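Local coordinates for protein methyl transferase from Methanosarcina acetivorans (PDB 6MRO) that probably transfers methyl groups from S-adenosylmethionine to an acceptor, and binds the product S-adenosyl-L-homocysteine as well as calcium ions, at residues L37-G42 against D101-S106. The protein carries 1 engineered substitution. Sequence-based numbering, arbitrary orientation.
Sequences LDIGCG and DIVIDS. With SAH (S-adenosyl-L-homocysteine), chain B.
L37 N donates to I102 O (2.9 Å), L37 O accepts from I104 N, and I39 N reaches I104 O almost head-on (C=O...N angle 178°). These three bonds join parallel neighbours at the middle of the methyltransferase sheet. Beyond I39 the strands part, and one water takes over: it accepts from S106 N (2.7 Å), satisfying it, and lies within hydrogen-bonding distance of I39 O and D38 OD1, though it may not serve both. D38 suits this place because its carboxylate, with CG anti to the backbone N (chi1 -178°), brings OD1 to the water while OD2 rests against I104 CD1 (3.5 Å). An alanine here would probably deprive the water of one polar neighbour and I104 CG1 and CD1 of the group they pack against. On the opposite face, I39 CD1 packs on V103 CG1 (3.8 Å) and beside D105, whose OD1 is held by Y134 and OD2 by F109 N. G40 has positive phi, and a side chain there would strike the ribose O4'; at G42, also positive in phi, a CB would clash with the ligand's CB. The ligand amino group donates to G40 O (2.7 Å) and S106 O, while S106 OG donates to its carboxylate. As in other Rossmann-like methyltransferases, carbonyls of G40, just past its strand, and S106, ending its own, suit the probably cationic amino group.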
ATOM      1  N   LEU A  37      -6.181  -2.744  -6.320  1.00 16.90           N
ATOM      2  CA  LEU A  37      -4.819  -2.391  -6.713  1.00 16.71           C
ATOM      3  C   LEU A  37      -3.930  -2.264  -5.478  1.00 16.01           C
ATOM      4  O   LEU A  37      -4.251  -1.519  -4.551  1.00 16.16           O
ATOM      5  CB  LEU A  37      -4.821  -1.075  -7.490  1.00 20.59           C
ATOM      6  CG  LEU A  37      -3.456  -0.488  -7.859  1.00 17.37           C
ATOM      7  CD1 LEU A  37      -2.818  -1.294  -8.983  1.00 17.76           C
ATOM      8  CD2 LEU A  37      -3.657   0.939  -8.335  1.00 20.47           C
ATOM      9  N   ASP A  38      -2.807  -2.963  -5.474  1.00 17.78           N
ATOM     10  CA  ASP A  38      -1.814  -2.828  -4.410  1.00 17.12           C
ATOM     11  C   ASP A  38      -0.692  -1.970  -4.985  1.00 15.98           C
ATOM     12  O   ASP A  38       0.052  -2.430  -5.852  1.00 15.98           O
ATOM     13  CB  ASP A  38      -1.309  -4.202  -3.953  1.00 17.95           C
ATOM     14  CG  ASP A  38      -0.297  -4.115  -2.802  1.00 19.10           C
ATOM     15  OD1 ASP A  38       0.260  -3.031  -2.570  1.00 20.23           O
ATOM     16  OD2 ASP A  38      -0.046  -5.144  -2.130  1.00 20.21           O
ATOM     17  N   ILE A  39      -0.597  -0.706  -4.540  1.00 16.94           N
ATOM     18  CA  ILE A  39       0.395   0.222  -5.084  1.00 15.93           C
ATOM     19  C   ILE A  39       1.697   0.058  -4.305  1.00 16.71           C
ATOM     20  O   ILE A  39       1.702   0.052  -3.067  1.00 16.12           O
ATOM     21  CB  ILE A  39      -0.125   1.678  -5.056  1.00 17.24           C
ATOM     22  CG1 ILE A  39      -0.624   2.093  -3.680  1.00 17.18           C
ATOM     23  CG2 ILE A  39      -1.257   1.871  -6.065  1.00 21.63           C
ATOM     24  CD1 ILE A  39      -1.026   3.604  -3.615  1.00 16.76           C
ATOM     25  N   GLY A  40       2.802  -0.114  -5.029  1.00 16.39           N
ATOM     26  CA  GLY A  40       4.065  -0.435  -4.385  1.00 15.94           C
ATOM     27  C   GLY A  40       3.996  -1.798  -3.723  1.00 15.46           C
ATOM     28  O   GLY A  40       4.326  -1.937  -2.546  1.00 16.88           O
ATOM     29  N   CYS A  41       3.576  -2.808  -4.484  1.00 15.57           N
ATOM     30  CA  CYS A  41       3.196  -4.090  -3.914  1.00 15.31           C
ATOM     31  C   CYS A  41       4.381  -4.944  -3.465  1.00 16.42           C
ATOM     32  O   CYS A  41       4.157  -5.962  -2.802  1.00 17.29           O
ATOM     33  CB  CYS A  41       2.359  -4.878  -4.915  1.00 15.60           C
ATOM     34  SG  CYS A  41       3.290  -5.293  -6.433  1.00 18.40           S
ATOM     35  N   GLY A  42       5.605  -4.587  -3.828  1.00 16.14           N
ATOM     36  CA  GLY A  42       6.729  -5.404  -3.390  1.00 19.67           C
ATOM     37  C   GLY A  42       6.608  -6.836  -3.875  1.00 16.73           C
ATOM     38  O   GLY A  42       6.153  -7.102  -4.993  1.00 18.46           O
ATOM     39  N   ASP A 101     -12.128  -0.794  -7.085  1.00 21.55           N
ATOM     40  CA  ASP A 101     -12.933  -0.721  -5.867  1.00 21.76           C
ATOM     41  C   ASP A 101     -12.084  -0.495  -4.615  1.00 22.66           C
ATOM     42  O   ASP A 101     -12.570   0.069  -3.626  1.00 23.30           O
ATOM     43  CB  ASP A 101     -13.724  -2.016  -5.708  1.00 22.53           C
ATOM     44  CG  ASP A 101     -14.608  -2.287  -6.882  1.00 27.38           C
ATOM     45  OD1 ASP A 101     -14.327  -3.241  -7.639  1.00 26.02           O
ATOM     46  OD2 ASP A 101     -15.589  -1.529  -7.051  1.00 27.77           O
ATOM     47  N   ILE A 102     -10.841  -0.975  -4.622  1.00 19.02           N
ATOM     48  CA  ILE A 102      -9.948  -0.936  -3.467  1.00 17.92           C
ATOM     49  C   ILE A 102      -8.562  -0.562  -3.964  1.00 17.55           C
ATOM     50  O   ILE A 102      -8.097  -1.110  -4.975  1.00 17.36           O
ATOM     51  CB  ILE A 102      -9.873  -2.299  -2.747  1.00 21.32           C
ATOM     52  CG1 ILE A 102     -11.236  -2.768  -2.252  1.00 26.57           C
ATOM     53  CG2 ILE A 102      -8.818  -2.287  -1.631  1.00 27.47           C
ATOM     54  CD1 ILE A 102     -11.454  -4.265  -2.507  1.00 29.51           C
ATOM     55  N   VAL A 103      -7.904   0.371  -3.273  1.00 17.15           N
ATOM     56  CA  VAL A 103      -6.455   0.537  -3.372  1.00 16.63           C
ATOM     57  C   VAL A 103      -5.868   0.288  -1.990  1.00 18.63           C
ATOM     58  O   VAL A 103      -6.316   0.901  -1.010  1.00 17.79           O
ATOM     59  CB  VAL A 103      -6.046   1.935  -3.871  1.00 17.52           C
ATOM     60  CG1 VAL A 103      -4.509   2.090  -3.809  1.00 20.42           C
ATOM     61  CG2 VAL A 103      -6.557   2.172  -5.307  1.00 19.02           C
ATOM     62  N   ILE A 104      -4.859  -0.598  -1.909  1.00 17.33           N
ATOM     63  CA  ILE A 104      -4.115  -0.804  -0.666  1.00 16.64           C
ATOM     64  C   ILE A 104      -2.696  -0.278  -0.824  1.00 15.45           C
ATOM     65  O   ILE A 104      -2.073  -0.376  -1.880  1.00 14.93           O
ATOM     66  CB  ILE A 104      -4.106  -2.272  -0.166  1.00 14.91           C
ATOM     67  CG1 ILE A 104      -3.349  -3.209  -1.113  1.00 15.87           C
ATOM     68  CG2 ILE A 104      -5.536  -2.758   0.104  1.00 15.62           C
ATOM     69  CD1 ILE A 104      -3.086  -4.600  -0.502  1.00 17.37           C
ATOM     70  N   ASP A 105      -2.174   0.270   0.270  1.00 17.64           N
ATOM     71  CA  ASP A 105      -0.890   0.969   0.265  1.00 14.83           C
ATOM     72  C   ASP A 105      -0.199   0.511   1.545  1.00 18.05           C
ATOM     73  O   ASP A 105      -0.563   0.944   2.636  1.00 17.52           O
ATOM     74  CB  ASP A 105      -1.149   2.473   0.213  1.00 15.55           C
ATOM     75  CG  ASP A 105       0.095   3.321   0.367  1.00 17.32           C
ATOM     76  OD1 ASP A 105       0.016   4.466  -0.128  1.00 20.74           O
ATOM     77  OD2 ASP A 105       1.122   2.886   0.938  1.00 19.09           O
ATOM     78  N   SER A 106       0.767  -0.411   1.418  1.00 15.06           N
ATOM     79  CA  SER A 106       1.448  -1.001   2.573  1.00 16.84           C
ATOM     80  C   SER A 106       2.880  -0.479   2.524  1.00 20.59           C
ATOM     81  O   SER A 106       3.767  -1.121   1.961  1.00 17.97           O
ATOM     82  CB  SER A 106       1.389  -2.558   2.523  1.00 17.75           C
ATOM     83  OG  SER A 106       2.124  -3.177   3.585  1.00 17.44           O
TER
HETATM   84  N   SAH B 201       3.970  -3.138  -0.127  1.00 14.59           N
HETATM   85  CA  SAH B 201       5.163  -3.998  -0.018  1.00 14.90           C
HETATM   86  CB  SAH B 201       6.430  -3.186  -0.259  1.00 15.24           C
HETATM   87  CG  SAH B 201       6.527  -1.928   0.603  1.00 17.86           C
HETATM   88  SD  SAH B 201       8.111  -1.070   0.458  1.00 18.28           S
HETATM   89  C   SAH B 201       5.248  -4.684   1.336  1.00 19.19           C
HETATM   90  O   SAH B 201       4.459  -4.389   2.246  1.00 17.37           O
HETATM   91  OXT SAH B 201       6.124  -5.540   1.535  1.00 20.22           O
HETATM   92  C5' SAH B 201       7.574   0.203  -0.726  1.00 18.96           C
HETATM   93  C4' SAH B 201       7.505  -0.311  -2.166  1.00 19.05           C
HETATM   94  O4' SAH B 201       7.090   0.752  -3.015  1.00 22.38           O
HETATM   95  C3' SAH B 201       8.818  -0.852  -2.729  1.00 16.93           C
HETATM   96  O3' SAH B 201       8.574  -2.167  -3.204  1.00 16.83           O
HETATM   97  C2' SAH B 201       9.171   0.133  -3.836  1.00 19.04           C
HETATM   98  O2' SAH B 201       9.849  -0.436  -4.947  1.00 20.99           O
HETATM   99  C1' SAH B 201       7.807   0.674  -4.230  1.00 17.40           C
HETATM  100  N9  SAH B 201       7.801   2.011  -4.833  1.00 22.07           N
HETATM  101  C8  SAH B 201       8.451   3.147  -4.400  1.00 23.00           C
HETATM  102  N7  SAH B 201       8.124   4.160  -5.222  1.00 22.27           N
HETATM  103  C5  SAH B 201       7.260   3.691  -6.156  1.00 22.76           C
HETATM  104  C6  SAH B 201       6.615   4.286  -7.237  1.00 24.55           C
HETATM  105  N6  SAH B 201       6.799   5.570  -7.512  1.00 26.03           N
HETATM  106  N1  SAH B 201       5.786   3.527  -8.020  1.00 19.99           N
HETATM  107  C2  SAH B 201       5.584   2.188  -7.741  1.00 19.05           C
HETATM  108  N3  SAH B 201       6.231   1.590  -6.682  1.00 19.09           N
HETATM  109  C4  SAH B 201       7.042   2.346  -5.903  1.00 19.76           C
HETATM  110  O   HOH W   1       1.659  -1.546  -0.861  1.00 18.69           O